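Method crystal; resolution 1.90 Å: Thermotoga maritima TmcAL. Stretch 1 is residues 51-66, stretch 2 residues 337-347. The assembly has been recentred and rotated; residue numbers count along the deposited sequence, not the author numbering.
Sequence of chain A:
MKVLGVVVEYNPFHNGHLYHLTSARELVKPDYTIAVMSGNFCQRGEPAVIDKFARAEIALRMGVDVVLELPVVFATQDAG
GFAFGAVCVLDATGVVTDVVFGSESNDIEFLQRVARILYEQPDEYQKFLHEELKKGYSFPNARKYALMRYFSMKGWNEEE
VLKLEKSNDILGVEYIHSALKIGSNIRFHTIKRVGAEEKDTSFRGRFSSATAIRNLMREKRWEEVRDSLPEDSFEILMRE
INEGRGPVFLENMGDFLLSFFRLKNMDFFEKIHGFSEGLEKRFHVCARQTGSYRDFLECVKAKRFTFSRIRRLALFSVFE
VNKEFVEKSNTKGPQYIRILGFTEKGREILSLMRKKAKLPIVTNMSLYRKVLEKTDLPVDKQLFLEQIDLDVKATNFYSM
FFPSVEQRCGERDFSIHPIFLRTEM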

# COMPACT_ATOMS: atom_id res chain seq x y z
N ASP A 51 0.67 17.88 12.79
CA ASP A 51 -0.63 17.21 12.71
C ASP A 51 -1.78 18.07 13.24
O ASP A 51 -1.58 19.19 13.69
N LYS A 52 -2.99 17.54 13.14
CA LYS A 52 -4.19 18.34 13.40
C LYS A 52 -4.34 18.66 14.88
O LYS A 52 -4.94 19.68 15.24
N PHE A 53 -3.77 17.83 15.75
CA PHE A 53 -3.86 18.10 17.19
C PHE A 53 -3.00 19.32 17.55
O PHE A 53 -3.40 20.19 18.33
N ALA A 54 -1.81 19.39 16.96
CA ALA A 54 -0.96 20.56 17.14
C ALA A 54 -1.59 21.80 16.51
O ALA A 54 -1.61 22.89 17.11
N ARG A 55 -2.11 21.67 15.30
CA ARG A 55 -2.65 22.84 14.62
C ARG A 55 -3.98 23.29 15.27
O ARG A 55 -4.27 24.48 15.31
N ALA A 56 -4.75 22.35 15.82
CA ALA A 56 -5.95 22.72 16.60
C ALA A 56 -5.58 23.58 17.81
O ALA A 56 -6.24 24.58 18.12
N GLU A 57 -4.51 23.20 18.50
CA GLU A 57 -4.10 23.96 19.66
C GLU A 57 -3.68 25.38 19.28
O GLU A 57 -4.01 26.35 19.98
N ILE A 58 -2.93 25.51 18.19
CA ILE A 58 -2.58 26.85 17.69
C ILE A 58 -3.83 27.68 17.39
O ILE A 58 -3.91 28.86 17.77
N ALA A 59 -4.82 27.07 16.76
CA ALA A 59 -6.04 27.81 16.41
C ALA A 59 -6.70 28.35 17.68
O ALA A 59 -7.08 29.53 17.75
N LEU A 60 -6.80 27.50 18.70
CA LEU A 60 -7.32 27.92 19.99
C LEU A 60 -6.53 29.09 20.57
O LEU A 60 -7.10 30.06 21.08
N ARG A 61 -5.20 28.98 20.53
CA ARG A 61 -4.37 30.06 21.07
C ARG A 61 -4.55 31.36 20.31
O ARG A 61 -4.36 32.45 20.87
N MET A 62 -4.95 31.27 19.05
CA MET A 62 -5.02 32.45 18.21
C MET A 62 -6.38 33.11 18.24
O MET A 62 -6.57 34.15 17.60
N GLY A 63 -7.29 32.58 19.06
CA GLY A 63 -8.63 33.16 19.19
C GLY A 63 -9.82 32.35 18.71
O GLY A 63 -10.95 32.82 18.78
N VAL A 64 -9.61 31.12 18.25
CA VAL A 64 -10.74 30.21 17.99
C VAL A 64 -11.26 29.56 19.31
O VAL A 64 -10.46 29.20 20.17
N ASP A 65 -12.58 29.48 19.50
CA ASP A 65 -13.14 28.87 20.72
C ASP A 65 -13.27 27.36 20.61
O ASP A 65 -13.09 26.65 21.60
N VAL A 66 -13.69 26.90 19.43
CA VAL A 66 -13.90 25.47 19.14
C VAL A 66 -13.34 25.12 17.76
O VAL A 66 -13.62 25.81 16.78
N ILE A 337 -20.04 15.68 13.67
CA ILE A 337 -19.19 16.81 13.98
C ILE A 337 -18.08 16.34 14.90
O ILE A 337 -18.34 15.97 16.04
N ARG A 338 -16.84 16.35 14.41
CA ARG A 338 -15.70 15.91 15.22
C ARG A 338 -15.07 17.11 15.93
O ARG A 338 -14.65 18.05 15.28
N ILE A 339 -15.00 17.06 17.26
CA ILE A 339 -14.38 18.14 18.03
C ILE A 339 -12.90 17.84 18.19
O ILE A 339 -12.55 16.84 18.80
N LEU A 340 -12.03 18.67 17.60
CA LEU A 340 -10.59 18.52 17.81
C LEU A 340 -10.08 19.30 19.02
O LEU A 340 -9.02 18.97 19.56
N GLY A 341 -10.81 20.33 19.44
CA GLY A 341 -10.39 21.10 20.59
C GLY A 341 -11.33 22.25 20.91
O GLY A 341 -12.12 22.69 20.06
N PHE A 342 -11.28 22.71 22.16
CA PHE A 342 -12.02 23.90 22.55
C PHE A 342 -11.40 24.53 23.79
O PHE A 342 -10.66 23.89 24.54
N THR A 343 -11.69 25.81 24.00
CA THR A 343 -11.26 26.47 25.22
C THR A 343 -12.30 26.43 26.33
O THR A 343 -13.45 26.07 26.10
N GLU A 344 -11.92 26.89 27.51
CA GLU A 344 -12.86 27.04 28.62
C GLU A 344 -14.06 27.91 28.22
O GLU A 344 -15.22 27.59 28.54
N LYS A 345 -13.79 28.99 27.51
CA LYS A 345 -14.85 29.84 26.96
C LYS A 345 -15.67 29.05 25.94
O LYS A 345 -16.90 29.15 25.91
N GLY A 346 -14.98 28.29 25.09
CA GLY A 346 -15.61 27.44 24.10
C GLY A 346 -16.64 26.47 24.64
O GLY A 346 -17.58 26.10 23.92
N ARG A 347 -16.49 26.05 25.90
CA ARG A 347 -17.47 25.17 26.56
C ARG A 347 -18.90 25.65 26.40
O ARG A 347 -19.82 24.85 26.19

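Helix 52-61 lies across strand 337-343, their axes 7.8 Å apart at closest approach and 38° from parallel. K52, A56 and L60 point their CA-to-CB bonds toward the strand, one helical turn apart. D51 caps the helix start. Its chi1 is p, and OD1 accepts from A54 N at 3.0 Å.

L340 points toward the helix and loses more area to the other stretch than any other residue here. Its rotamer is m, t. CB of L340 lies 4.0 Å from A56 CB, a close approach that the small alanine side chain allows. L340 CD2 reaches K52 CD at 4.1 Å and F53 CE1 at 4.3 Å. K52 has chi1 p and is then extended (t, t, t), so its aliphatic part runs past L340. Its NZ ends 3.8 Å from R338 NH1. These are like charges, but both atoms have hydrogen-bond partners elsewhere in the structure. F53 (chi1 m) leaves the helix sideways, yet its ring comes nearer the strand. R338 also starts sideways and then bends back, with chi1 t and chi2 p. Its NH2 sits at the edge of the F53 ring, 4.1 Å from CE1.

L60 is m, t. This conformation lays CD1 over the backbone of the strand, 4.0 Å from G341 C and 3.7 Å from F342 N. G341 leaves room for it: a CB there would lie 3.3 Å from L60 CD1, a tight fit. L60 CB also meets T343 CG2 at 4.1 Å.

After G63, which has positive phi and ends the helix in a Schellman motif, the chain returns to the strand. V66 and F342 form an antiparallel, non-hydrogen-bonded pair, with both side chains on the same face. V66 has chi1 t. Its CG2 touches F342 CB at 4.0 Å, and its CG1 lies 4.4 Å from I339 CD1. F342 has chi1 p, and its ring leads away from stretch 1.

T343 N donates to D65 O at 2.9 Å. T343 has chi1 p, which brings OG1 back to accept from G346 N at 2.9 Å, a capping bond. D65 has chi1 m. Its OD2 stands 4.0 Å from T343 OG1, and a water joins them, donating to D65 OD2 at 2.4 Å and lying 2.7 Å from T343 OG1. D65 OD2 also lies 3.9 Å from K345 CG. G346 packs close to this loop: a CB would fall 2.3 Å from D65 O, a clash.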

# COMPACT_ATOMS: atom_id res chain seq x y z
CB ASP A 51 -0.59 15.82 13.40
CG ASP A 51 -0.54 15.88 14.92
OD1 ASP A 51 -0.73 16.95 15.55
OD2 ASP A 51 -0.32 14.79 15.51
CB LYS A 52 -5.44 17.60 12.88
CG LYS A 52 -5.72 16.30 13.65
CD LYS A 52 -6.71 15.41 12.90
CE LYS A 52 -6.94 14.10 13.67
NZ LYS A 52 -7.91 13.21 12.95
CB PHE A 53 -3.44 16.86 17.98
CG PHE A 53 -4.28 15.64 17.65
CD1 PHE A 53 -5.62 15.60 18.00
CD2 PHE A 53 -3.73 14.57 16.98
CE1 PHE A 53 -6.39 14.48 17.69
CE2 PHE A 53 -4.50 13.46 16.67
CZ PHE A 53 -5.82 13.42 17.03
CB ALA A 54 0.42 20.29 16.54
CB ARG A 55 -2.81 22.57 13.12
CG ARG A 55 -1.51 22.87 12.34
CD ARG A 55 -1.38 22.07 11.02
NE ARG A 55 -2.63 22.08 10.25
CZ ARG A 55 -3.37 21.00 10.06
NH1 ARG A 55 -2.98 19.82 10.56
NH2 ARG A 55 -4.50 21.08 9.37
CB ALA A 56 -6.71 21.48 17.05
CB GLU A 57 -2.96 23.27 20.42
CG GLU A 57 -2.59 24.02 21.67
CD GLU A 57 -1.48 23.38 22.48
OE1 GLU A 57 -1.21 22.17 22.31
OE2 GLU A 57 -0.87 24.12 23.27
CB ILE A 58 -1.70 26.79 16.42
CG1 ILE A 58 -0.37 26.07 16.72
CG2 ILE A 58 -1.45 28.20 15.89
CD1 ILE A 58 0.41 25.64 15.46
CB ALA A 59 -7.01 26.92 15.62
CB LEU A 60 -7.31 26.77 20.99
CG LEU A 60 -8.16 25.56 20.60
CD1 LEU A 60 -8.13 24.53 21.74
CD2 LEU A 60 -9.60 25.99 20.26
CB ARG A 61 -2.91 29.64 21.08
CG ARG A 61 -2.63 28.56 22.12
CD ARG A 61 -1.16 28.27 22.25
NE ARG A 61 -0.92 27.36 23.37
CZ ARG A 61 0.29 27.05 23.82
NH1 ARG A 61 1.37 27.56 23.24
NH2 ARG A 61 0.42 26.22 24.85
CB MET A 62 -4.63 32.09 16.77
CG MET A 62 -3.19 31.62 16.62
SD MET A 62 -1.94 32.86 17.03
CE MET A 62 -1.59 32.51 18.74
CB VAL A 64 -10.36 29.09 16.99
CG1 VAL A 64 -11.52 28.13 16.82
CG2 VAL A 64 -10.00 29.69 15.62
CB ASP A 65 -14.50 29.45 21.06
CG ASP A 65 -14.43 30.95 21.31
OD1 ASP A 65 -15.18 31.71 20.67
OD2 ASP A 65 -13.60 31.37 22.14
CB VAL A 66 -15.40 25.10 19.17
CG1 VAL A 66 -15.60 23.57 18.95
CG2 VAL A 66 -16.07 25.56 20.50
CB ILE A 337 -19.98 17.94 14.66
CG1 ILE A 337 -21.05 18.49 13.70
CG2 ILE A 337 -19.03 19.06 15.07
CD1 ILE A 337 -22.19 19.26 14.40
CB ARG A 338 -14.64 15.21 14.34
CG ARG A 338 -13.29 14.93 15.06
CD ARG A 338 -13.35 13.66 15.93
NE ARG A 338 -12.08 13.43 16.63
CZ ARG A 338 -11.03 12.81 16.09
NH1 ARG A 338 -11.11 12.34 14.85
NH2 ARG A 338 -9.92 12.64 16.80
CB ILE A 339 -14.98 18.28 19.45
CG1 ILE A 339 -16.51 18.40 19.43
CG2 ILE A 339 -14.30 19.43 20.22
CD1 ILE A 339 -17.05 19.48 18.57
CB LEU A 340 -9.82 18.96 16.57
CG LEU A 340 -9.99 18.08 15.33
CD1 LEU A 340 -9.23 18.71 14.20
CD2 LEU A 340 -9.52 16.61 15.57
CB PHE A 342 -13.51 23.59 22.78
CG PHE A 342 -13.79 22.46 23.76
CD1 PHE A 342 -13.76 21.14 23.34
CD2 PHE A 342 -14.14 22.73 25.08
CE1 PHE A 342 -14.04 20.10 24.22
CE2 PHE A 342 -14.42 21.69 25.98
CZ PHE A 342 -14.37 20.37 25.55
CB THR A 343 -10.94 27.94 24.97
OG1 THR A 343 -12.15 28.62 24.60
CG2 THR A 343 -9.90 28.09 23.85
CB GLU A 344 -12.15 27.65 29.82
CG GLU A 344 -13.04 27.79 31.02
CD GLU A 344 -12.29 28.29 32.22
OE1 GLU A 344 -11.04 28.33 32.18
OE2 GLU A 344 -12.96 28.64 33.21
CB LYS A 345 -14.26 31.09 26.31
CG LYS A 345 -15.30 32.00 25.64
CD LYS A 345 -16.23 32.64 26.67
CE LYS A 345 -17.12 33.73 26.05
NZ LYS A 345 -18.05 34.36 27.04
CB ARG A 347 -17.21 25.07 28.07
CG ARG A 347 -15.99 24.27 28.49
CD ARG A 347 -15.87 24.40 30.03
NE ARG A 347 -14.84 23.53 30.59
CZ ARG A 347 -14.30 23.71 31.80
NH1 ARG A 347 -14.68 24.74 32.56
NH2 ARG A 347 -13.38 22.86 32.24
O HOH W 1 -11.67 31.01 23.54